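PDB 7KR6: glycoside hydrolase family 16 protein from Bacteroides ovatus, which probably hydrolyses internal O-glycosidic bonds of beta-glucans, acting as an endo-glucanase on mixed-linkage chains, and here holds a bound glycan in its pocket. Local coordinates for residues Q65-A70 and S96-S101; S81-T86 and I234-A239; K105-R110 and L201-N206. The protein carries 1 engineered substitution. One frame throughout, in Å; residues are numbered along the deposited sequence.

In the fold
All three contacts belong to the beta-jelly roll of this family. Interactions 1 and 2 lie side by side, their centres about 8 Å apart, and touch through hydrogen bonds such as Ser96 OG to Leu238 O; along the chain their segments alternate. Interaction 3 sits about 25 Å from the centre of interaction 1 and 21 Å from that of interaction 2, with its two segments in sequence between those of interaction 2. Strand 93-107 ties the set together: it supplies a segment to interactions 1 and 3 and pairs antiparallel with both strands of interaction 2. It therefore runs from the glycan pocket at Arg98 to a peripheral aromatic cluster at its far end.

Interaction 1. Residues Q65-A70 and S96-S101; sequences QAYDAA and SGRINS. With BGC (beta-D-glucopyranose), chain C.
Tyr67 lies against Ser96 and Arg98 where the short strand 66-67 forms a parallel bridge with the long strand 93-107 of the GH16 beta-jelly roll. Two backbone hydrogen bonds set the register: Ser96 N donates to Ala66 O (2.8 Å) and Ser96 O accepts from Asp68 N (3.1 Å), so Ser96 grips the residues before and after Tyr67.

The apolar part is a sandwich round the phenol ring. Arg98 CB sits over its centre, a CH-pi contact 3.6 Å from the Tyr67 centroid, while Gln65 CG covers the opposite face nearer the rim; Gln65 OE1 accepts from Val240 N. Arg98 runs out across the ring as an extended chain, chi1 172°, and its guanidinium is turned 61° from the ring plane.

Water and charge complete the polar end. One water joins Tyr67 OH (2.6 Å) to Arg98 NH1 (3.0 Å), and Tyr67 OH also meets Asn237 ND2. Arg98 NE forms a salt bridge with Glu53, which helps fix the rotation of the guanidinium. O6 of the bound glucose lies at the guanidinium edge, near its plane, where Arg98 NH2 donates an almost straight bond to it (3.1 Å, 167°).

Interaction 2. Residues S81-T86 and I234-A239; sequences SVLILT and ILFNLA
Leu85 drives its CD1 methyl against the backbone of the opposing strand, ending 3.7 Å from Asn237 CA and 4.0 Å from Phe236 CB. With CG beside its own backbone N and anti to the carbonyl carbon (chi1 -50°), and the chain then extended to one methyl, the leucine presses on the main chain between two side chains that point back at it. One of these is Leu238. Its CB lies 4.3 Å from Leu85 CB, but there the two leucines part, Leu85 turning toward Phe236 and Leu238 the other way, with its CD2 methyl 3.8 Å from Leu85 O. The other is Phe236, whose ring is approached obliquely by the CD2 methyl of Leu83, 4.4 Å from Phe236 CD2.

Inward-facing side chains of the two strands thus meet in the jelly-roll core where strand 93-107 pairs with both. The two strand segments run in roughly the same direction, 32° apart with axes 7.2 Å from each other, and no hydrogen bond joins them. Strand 80-90 is bonded to strand 261-271 and strand 232-240 to strand 125-133. Ile99 of strand 93-107 also packs on Leu83.

The ring of Phe236 continues the core by lying nearly parallel to that of Phe129. Asn237 alternates with its neighbours and points away from the leucines: its OD1 accepts from Trp130 NE1, and its side chain comes within about 4 Å of the bound 2-deoxy-2-fluoro-glucose.

Interaction 3. Residues K105-R110 and L201-N206; sequences KSFKYR and LDWDEN
Tyr109 and Asp204 bring the two backbones together, their CA atoms 4.7 Å apart where the chain leaves strand 93-107 and strand 197-203 runs out. Tyr109 has the backbone angles of a left-handed helix, so the chain turns here, directly over Trp203. No direct hydrogen bond crosses. Instead Tyr109 CA makes a CA-H...O contact with Trp203 O (3.3 Å), and a water donates to that same Trp203 O (2.8 Å) and, at longer range, to Tyr109 O. Arg110 O is buried in the contact without a polar partner in the model.

Trp203 is the centre of the side-chain packing. A chi1 of 177° swings the indole under the turn, where Lys108 CA lies 4.0 Å from the centroid of the six-membered ring. Tyr109 brings a ring edge to the face of the five-membered ring, planes at 89° and Tyr109 CD1 3.5 Å from Trp203 NE1. The indole in turn directs an edge toward the Phe107 face in an offset T-shaped pair, planes at 75°, with Phe107 CE2 3.8 Å from Trp203 CE3. Outside partners fix the polar ends: Trp203 NE1 bonds to Phe228 O and Tyr109 OH to His229 ND1. Beyond them, Asp204 OD1 accepts from Asn206 N in an Asx turn and from Asn207 N as well, and Phe107, Tyr109 and Trp203 form an aromatic cluster at the periphery of the jelly roll.

Interaction 1. Residues Q65-A70 and S96-S101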
loop_
_atom_site.group_PDB
_atom_site.type_symbol
_atom_site.label_atom_id
_atom_site.label_comp_id
_atom_site.label_asym_id
_atom_site.label_seq_id
_atom_site.Cartn_x
_atom_site.Cartn_y
_atom_site.Cartn_z
ATOM N N GLN A 65 -13.023 16.533 -4.733
ATOM C CA GLN A 65 -14.431 16.907 -4.455
ATOM C C GLN A 65 -14.504 17.783 -3.212
ATOM O O GLN A 65 -13.734 17.582 -2.258
ATOM C CB GLN A 65 -15.337 15.700 -4.235
ATOM C CG GLN A 65 -15.252 15.078 -2.840
ATOM C CD GLN A 65 -13.920 14.456 -2.511
ATOM O OE1 GLN A 65 -13.197 13.995 -3.404
ATOM N NE2 GLN A 65 -13.626 14.399 -1.220
ATOM N N ALA A 66 -15.483 18.677 -3.223
ATOM C CA ALA A 66 -16.057 19.235 -1.985
ATOM C C ALA A 66 -17.131 18.263 -1.516
ATOM O O ALA A 66 -17.882 17.715 -2.326
ATOM C CB ALA A 66 -16.622 20.589 -2.283
ATOM N N TYR A 67 -17.254 18.071 -0.218
ATOM C CA TYR A 67 -18.416 17.339 0.311
ATOM C C TYR A 67 -19.493 18.351 0.725
ATOM O O TYR A 67 -19.114 19.390 1.359
ATOM C CB TYR A 67 -17.991 16.479 1.494
ATOM C CG TYR A 67 -17.192 15.236 1.128
ATOM C CD1 TYR A 67 -17.738 14.293 0.276
ATOM C CD2 TYR A 67 -15.943 14.988 1.669
ATOM C CE1 TYR A 67 -17.065 13.115 -0.031
ATOM C CE2 TYR A 67 -15.270 13.811 1.387
ATOM C CZ TYR A 67 -15.839 12.871 0.544
ATOM O OH TYR A 67 -15.165 11.701 0.251
ATOM N N ASP A 68 -20.733 18.044 0.464
ATOM C CA ASP A 68 -21.842 18.899 0.964
ATOM C C ASP A 68 -23.107 18.101 1.172
ATOM O O ASP A 68 -23.226 16.938 0.743
ATOM C CB ASP A 68 -22.016 20.167 0.147
ATOM C CG ASP A 68 -22.533 19.958 -1.251
ATOM O OD1 ASP A 68 -23.284 18.996 -1.470
ATOM O OD2 ASP A 68 -22.213 20.808 -2.093
ATOM N N ALA A 69 -24.027 18.715 1.908
ATOM C CA ALA A 69 -25.227 17.985 2.336
ATOM C C ALA A 69 -26.112 17.692 1.123
ATOM O O ALA A 69 -26.853 16.709 1.158
ATOM C CB ALA A 69 -25.939 18.772 3.408
ATOM N N ALA A 70 -26.095 18.548 0.100
ATOM C CA ALA A 70 -26.984 18.370 -1.068
ATOM C C ALA A 70 -26.633 17.089 -1.832
ATOM O O ALA A 70 -27.474 16.631 -2.634
ATOM C CB ALA A 70 -26.897 19.569 -1.978
ATOM N N SER A 96 -19.507 15.959 -3.833
ATOM C CA SER A 96 -19.962 14.590 -3.553
ATOM C C SER A 96 -20.415 14.527 -2.101
ATOM O O SER A 96 -20.548 15.589 -1.488
ATOM C CB SER A 96 -18.857 13.584 -3.850
ATOM O OG SER A 96 -19.385 12.277 -3.865
ATOM N N GLY A 97 -20.733 13.321 -1.648
ATOM C CA GLY A 97 -21.303 13.104 -0.312
ATOM C C GLY A 97 -20.554 12.134 0.552
ATOM O O GLY A 97 -19.894 11.171 0.051
ATOM N N ARG A 98 -20.653 12.395 1.855
ATOM C CA ARG A 98 -19.945 11.612 2.888
ATOM C C ARG A 98 -20.783 11.702 4.158
ATOM O O ARG A 98 -21.179 12.841 4.517
ATOM C CB ARG A 98 -18.565 12.215 3.159
ATOM C CG ARG A 98 -17.824 11.608 4.347
ATOM C CD ARG A 98 -16.353 11.869 4.276
ATOM N NE ARG A 98 -15.664 11.710 5.553
ATOM C CZ ARG A 98 -14.363 11.604 5.683
ATOM N NH1 ARG A 98 -13.585 11.531 4.629
ATOM N NH2 ARG A 98 -13.806 11.568 6.895
ATOM N N ILE A 99 -21.005 10.580 4.817
ATOM C CA ILE A 99 -21.699 10.567 6.134
ATOM C C ILE A 99 -20.884 9.777 7.142
ATOM O O ILE A 99 -20.137 8.836 6.791
ATOM C CB ILE A 99 -23.114 9.996 5.996
ATOM C CG1 ILE A 99 -23.101 8.501 5.712
ATOM C CG2 ILE A 99 -23.924 10.782 4.994
ATOM C CD1 ILE A 99 -24.460 7.839 5.603
ATOM N N ASN A 100 -21.183 10.032 8.415
ATOM C CA ASN A 100 -20.628 9.221 9.497
ATOM C C ASN A 100 -21.652 9.093 10.620
ATOM O O ASN A 100 -22.530 9.953 10.711
ATOM C CB ASN A 100 -19.334 9.850 10.016
ATOM C CG ASN A 100 -19.520 11.169 10.754
ATOM O OD1 ASN A 100 -19.942 11.148 11.919
ATOM N ND2 ASN A 100 -19.277 12.301 10.099
ATOM N N SER A 101 -21.400 8.178 11.537
ATOM C CA SER A 101 -22.233 7.948 12.735
ATOM C C SER A 101 -21.473 8.303 14.020
ATOM O O SER A 101 -21.916 7.805 15.097
ATOM C CB SER A 101 -22.800 6.550 12.721
ATOM O OG SER A 101 -21.815 5.551 12.958
HETATM C C2 BGC C . -6.548 10.694 5.587
HETATM C C3 BGC C . -6.400 11.540 6.879
HETATM C C4 BGC C . -7.734 11.899 7.493
HETATM C C5 BGC C . -8.615 10.655 7.725
HETATM C C6 BGC C . -10.003 10.934 8.244
HETATM C C1 BGC C . -7.470 9.561 5.948
HETATM O O2 BGC C . -5.328 10.257 5.066
HETATM O O3 BGC C . -5.624 12.678 6.486
HETATM O O4 BGC C . -7.503 12.599 8.747
HETATM O O5 BGC C . -8.737 9.958 6.445
HETATM O O6 BGC C . -10.733 11.782 7.323
HETATM O O HOH W 1 -13.001 11.523 1.711
HETATM O O HOH W 2 -21.677 15.106 2.240
#

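Interaction 2. Residues S81-T86 and I234-A239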
loop_
_atom_site.group_PDB
_atom_site.type_symbol
_atom_site.label_atom_id
_atom_site.label_comp_id
_atom_site.label_asym_id
_atom_site.label_seq_id
_atom_site.Cartn_x
_atom_site.Cartn_y
_atom_site.Cartn_z
ATOM N N SER A 81 -35.417 1.332 -1.339
ATOM C CA SER A 81 -35.137 2.637 -0.716
ATOM C C SER A 81 -33.689 2.595 -0.254
ATOM O O SER A 81 -33.336 1.667 0.453
ATOM C CB SER A 81 -36.059 3.026 0.434
ATOM O OG SER A 81 -35.888 4.422 0.727
ATOM N N VAL A 82 -32.908 3.551 -0.699
ATOM C CA VAL A 82 -31.417 3.479 -0.535
ATOM C C VAL A 82 -30.861 4.840 -0.134
ATOM O O VAL A 82 -31.389 5.916 -0.490
ATOM C CB VAL A 82 -30.757 2.978 -1.843
ATOM C CG1 VAL A 82 -31.330 1.651 -2.251
ATOM C CG2 VAL A 82 -30.888 3.996 -2.950
ATOM N N LEU A 83 -29.731 4.816 0.537
ATOM C CA LEU A 83 -28.888 6.011 0.695
ATOM C C LEU A 83 -28.174 6.272 -0.646
ATOM O O LEU A 83 -27.580 5.348 -1.198
ATOM C CB LEU A 83 -27.884 5.784 1.839
ATOM C CG LEU A 83 -26.857 6.895 2.062
ATOM C CD1 LEU A 83 -27.494 8.139 2.666
ATOM C CD2 LEU A 83 -25.724 6.359 2.943
ATOM N N ILE A 84 -28.147 7.528 -1.083
ATOM C CA ILE A 84 -27.517 7.918 -2.377
ATOM C C ILE A 84 -26.442 8.948 -2.098
ATOM O O ILE A 84 -26.717 10.062 -1.614
ATOM C CB ILE A 84 -28.553 8.437 -3.388
ATOM C CG1 ILE A 84 -29.740 7.495 -3.522
ATOM C CG2 ILE A 84 -27.903 8.696 -4.734
ATOM C CD1 ILE A 84 -30.874 8.093 -4.322
ATOM N N LEU A 85 -25.191 8.589 -2.388
ATOM C CA LEU A 85 -24.108 9.576 -2.467
ATOM C C LEU A 85 -23.871 9.911 -3.944
ATOM O O LEU A 85 -23.526 8.983 -4.733
ATOM C CB LEU A 85 -22.838 9.014 -1.829
ATOM C CG LEU A 85 -23.024 8.422 -0.435
ATOM C CD1 LEU A 85 -21.741 7.793 0.062
ATOM C CD2 LEU A 85 -23.534 9.462 0.566
ATOM N N THR A 86 -23.994 11.186 -4.269
ATOM C CA THR A 86 -23.915 11.658 -5.676
ATOM C C THR A 86 -22.683 12.505 -5.890
ATOM O O THR A 86 -22.512 13.538 -5.257
ATOM C CB THR A 86 -25.155 12.477 -6.046
ATOM O OG1 THR A 86 -26.284 11.626 -5.827
ATOM C CG2 THR A 86 -25.046 12.948 -7.488
ATOM N N ILE A 234 -19.212 4.432 11.912
ATOM C CA ILE A 234 -19.307 4.003 10.485
ATOM C C ILE A 234 -19.238 5.218 9.595
ATOM O O ILE A 234 -19.815 6.280 9.923
ATOM C CB ILE A 234 -20.590 3.188 10.257
ATOM C CG1 ILE A 234 -20.706 2.007 11.206
ATOM C CG2 ILE A 234 -20.706 2.734 8.806
ATOM C CD1 ILE A 234 -22.124 1.492 11.421
ATOM N N LEU A 235 -18.561 5.059 8.459
ATOM C CA LEU A 235 -18.527 6.078 7.411
ATOM C C LEU A 235 -18.790 5.451 6.053
ATOM O O LEU A 235 -18.433 4.273 5.832
ATOM C CB LEU A 235 -17.192 6.815 7.319
ATOM C CG LEU A 235 -16.695 7.461 8.609
ATOM C CD1 LEU A 235 -15.700 6.567 9.314
ATOM C CD2 LEU A 235 -16.094 8.796 8.307
ATOM N N PHE A 236 -19.433 6.259 5.199
ATOM C CA PHE A 236 -19.565 5.989 3.735
ATOM C C PHE A 236 -19.219 7.260 2.987
ATOM O O PHE A 236 -19.636 8.358 3.384
ATOM C CB PHE A 236 -20.981 5.580 3.323
ATOM C CG PHE A 236 -21.509 4.293 3.907
ATOM C CD1 PHE A 236 -21.240 3.053 3.362
ATOM C CD2 PHE A 236 -22.348 4.358 5.012
ATOM C CE1 PHE A 236 -21.799 1.898 3.899
ATOM C CE2 PHE A 236 -22.844 3.205 5.591
ATOM C CZ PHE A 236 -22.580 1.976 5.031
ATOM N N ASN A 237 -18.518 7.135 1.863
ATOM C CA ASN A 237 -18.221 8.357 1.063
ATOM C C ASN A 237 -17.926 7.954 -0.365
ATOM O O ASN A 237 -17.585 6.770 -0.616
ATOM C CB ASN A 237 -17.030 9.147 1.595
ATOM C CG ASN A 237 -15.738 8.392 1.406
ATOM O OD1 ASN A 237 -15.529 7.324 2.020
ATOM N ND2 ASN A 237 -14.984 8.772 0.374
ATOM N N LEU A 238 -18.104 8.916 -1.253
ATOM C CA LEU A 238 -17.676 8.778 -2.669
ATOM C C LEU A 238 -16.711 9.931 -2.918
ATOM O O LEU A 238 -17.135 11.075 -3.203
ATOM C CB LEU A 238 -18.889 8.740 -3.603
ATOM C CG LEU A 238 -18.575 8.695 -5.104
ATOM C CD1 LEU A 238 -17.784 7.450 -5.463
ATOM C CD2 LEU A 238 -19.876 8.653 -5.857
ATOM N N ALA A 239 -15.411 9.644 -2.816
ATOM C CA ALA A 239 -14.373 10.646 -3.104
ATOM C C ALA A 239 -14.174 10.660 -4.620
ATOM O O ALA A 239 -14.539 9.663 -5.283
ATOM C CB ALA A 239 -13.091 10.363 -2.362
#

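Interaction 3. Residues K105-R110 and L201-N206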
loop_
_atom_site.group_PDB
_atom_site.type_symbol
_atom_site.label_atom_id
_atom_site.label_comp_id
_atom_site.label_asym_id
_atom_site.label_seq_id
_atom_site.Cartn_x
_atom_site.Cartn_y
_atom_site.Cartn_z
ATOM N N LYS A 105 -23.764 6.249 16.621
ATOM C CA LYS A 105 -23.870 4.785 16.555
ATOM C C LYS A 105 -22.446 4.254 16.474
ATOM O O LYS A 105 -21.746 4.491 15.450
ATOM C CB LYS A 105 -24.676 4.331 15.346
ATOM C CG LYS A 105 -25.047 2.866 15.321
ATOM C CD LYS A 105 -25.962 2.392 16.447
ATOM C CE LYS A 105 -27.081 3.378 16.718
ATOM N NZ LYS A 105 -28.136 2.809 17.591
ATOM N N SER A 106 -22.049 3.505 17.472
ATOM C CA SER A 106 -20.702 2.896 17.510
ATOM C C SER A 106 -20.791 1.534 18.189
ATOM O O SER A 106 -21.803 1.244 18.838
ATOM C CB SER A 106 -19.701 3.788 18.137
ATOM O OG SER A 106 -19.958 3.976 19.540
ATOM N N PHE A 107 -19.822 0.682 17.930
ATOM C CA PHE A 107 -19.886 -0.721 18.380
ATOM C C PHE A 107 -18.476 -1.307 18.431
ATOM O O PHE A 107 -17.558 -0.711 17.903
ATOM C CB PHE A 107 -20.794 -1.527 17.476
ATOM C CG PHE A 107 -20.205 -1.735 16.100
ATOM C CD1 PHE A 107 -20.273 -0.706 15.167
ATOM C CD2 PHE A 107 -19.609 -2.934 15.747
ATOM C CE1 PHE A 107 -19.692 -0.863 13.912
ATOM C CE2 PHE A 107 -19.087 -3.105 14.472
ATOM C CZ PHE A 107 -19.131 -2.069 13.569
ATOM N N LYS A 108 -18.365 -2.472 19.054
ATOM C CA LYS A 108 -17.081 -3.170 19.273
ATOM C C LYS A 108 -17.364 -4.654 19.133
ATOM O O LYS A 108 -18.369 -5.152 19.726
ATOM C CB LYS A 108 -16.567 -2.792 20.675
ATOM C CG LYS A 108 -15.428 -3.610 21.232
ATOM C CD LYS A 108 -15.062 -3.294 22.678
ATOM C CE LYS A 108 -13.897 -4.157 23.124
ATOM N NZ LYS A 108 -13.381 -3.777 24.458
ATOM N N TYR A 109 -16.499 -5.374 18.426
ATOM C CA TYR A 109 -16.519 -6.846 18.344
ATOM C C TYR A 109 -17.889 -7.364 17.887
ATOM O O TYR A 109 -18.441 -8.299 18.530
ATOM C CB TYR A 109 -16.132 -7.454 19.704
ATOM C CG TYR A 109 -14.752 -7.206 20.251
ATOM C CD1 TYR A 109 -13.682 -6.700 19.508
ATOM C CD2 TYR A 109 -14.480 -7.542 21.570
ATOM C CE1 TYR A 109 -12.422 -6.487 20.064
ATOM C CE2 TYR A 109 -13.225 -7.358 22.125
ATOM C CZ TYR A 109 -12.191 -6.806 21.394
ATOM O OH TYR A 109 -10.962 -6.620 21.982
ATOM N N ARG A 110 -18.461 -6.784 16.836
ATOM C CA ARG A 110 -19.668 -7.336 16.190
ATOM C C ARG A 110 -19.411 -7.372 14.694
ATOM O O ARG A 110 -18.545 -6.621 14.222
ATOM C CB ARG A 110 -20.909 -6.468 16.403
ATOM C CG ARG A 110 -21.270 -6.233 17.862
ATOM C CD ARG A 110 -21.674 -7.488 18.574
ATOM N NE ARG A 110 -22.289 -7.072 19.832
ATOM C CZ ARG A 110 -23.601 -7.020 20.082
ATOM N NH1 ARG A 110 -24.016 -6.605 21.266
ATOM N NH2 ARG A 110 -24.491 -7.382 19.170
ATOM N N LEU A 201 -17.637 -7.165 7.612
ATOM C CA LEU A 201 -16.461 -7.171 8.498
ATOM C C LEU A 201 -16.814 -7.961 9.743
ATOM O O LEU A 201 -17.769 -7.547 10.443
ATOM C CB LEU A 201 -16.082 -5.750 8.903
ATOM C CG LEU A 201 -14.970 -5.682 9.944
ATOM C CD1 LEU A 201 -13.617 -6.028 9.358
ATOM C CD2 LEU A 201 -14.916 -4.335 10.581
ATOM N N ASP A 202 -16.057 -9.008 10.000
ATOM C CA ASP A 202 -16.070 -9.753 11.278
ATOM C C ASP A 202 -14.985 -9.151 12.159
ATOM O O ASP A 202 -13.867 -8.873 11.675
ATOM C CB ASP A 202 -15.838 -11.231 11.047
ATOM C CG ASP A 202 -17.058 -11.980 10.564
ATOM O OD1 ASP A 202 -18.061 -12.028 11.335
ATOM O OD2 ASP A 202 -16.974 -12.568 9.474
ATOM N N TRP A 203 -15.247 -9.023 13.449
ATOM C CA TRP A 203 -14.326 -8.314 14.357
ATOM C C TRP A 203 -14.413 -9.023 15.712
ATOM O O TRP A 203 -15.535 -9.128 16.240
ATOM C CB TRP A 203 -14.754 -6.860 14.440
ATOM C CG TRP A 203 -13.982 -5.985 15.368
ATOM C CD1 TRP A 203 -12.774 -6.181 15.969
ATOM C CD2 TRP A 203 -14.410 -4.668 15.720
ATOM N NE1 TRP A 203 -12.406 -5.051 16.639
ATOM C CE2 TRP A 203 -13.413 -4.118 16.543
ATOM C CE3 TRP A 203 -15.542 -3.918 15.414
ATOM C CZ2 TRP A 203 -13.523 -2.823 17.059
ATOM C CZ3 TRP A 203 -15.656 -2.638 15.931
ATOM C CH2 TRP A 203 -14.644 -2.097 16.738
ATOM N N ASP A 204 -13.289 -9.557 16.155
ATOM C CA ASP A 204 -13.160 -10.094 17.537
ATOM C C ASP A 204 -11.835 -9.620 18.108
ATOM O O ASP A 204 -11.172 -8.821 17.465
ATOM C CB ASP A 204 -13.365 -11.603 17.552
ATOM C CG ASP A 204 -12.270 -12.449 16.905
ATOM O OD1 ASP A 204 -11.187 -11.939 16.627
ATOM O OD2 ASP A 204 -12.512 -13.683 16.743
ATOM N N GLU A 205 -11.428 -10.113 19.283
ATOM C CA GLU A 205 -10.198 -9.610 19.928
ATOM C C GLU A 205 -8.939 -9.983 19.135
ATOM O O GLU A 205 -7.917 -9.370 19.422
ATOM C CB GLU A 205 -10.106 -10.058 21.395
ATOM C CG GLU A 205 -9.970 -11.544 21.568
ATOM C CD GLU A 205 -10.083 -12.005 23.017
ATOM O OE1 GLU A 205 -10.190 -11.141 23.884
ATOM O OE2 GLU A 205 -10.074 -13.218 23.249
ATOM N N ASN A 206 -9.013 -10.929 18.186
ATOM C CA ASN A 206 -7.841 -11.423 17.451
ATOM C C ASN A 206 -7.817 -10.922 16.007
ATOM O O ASN A 206 -6.734 -10.633 15.528
ATOM C CB ASN A 206 -7.783 -12.944 17.482
ATOM C CG ASN A 206 -7.531 -13.444 18.888
ATOM O OD1 ASN A 206 -8.277 -14.277 19.402
ATOM N ND2 ASN A 206 -6.607 -12.810 19.575
HETATM O O HOH W 3 -16.932 -11.077 17.665
#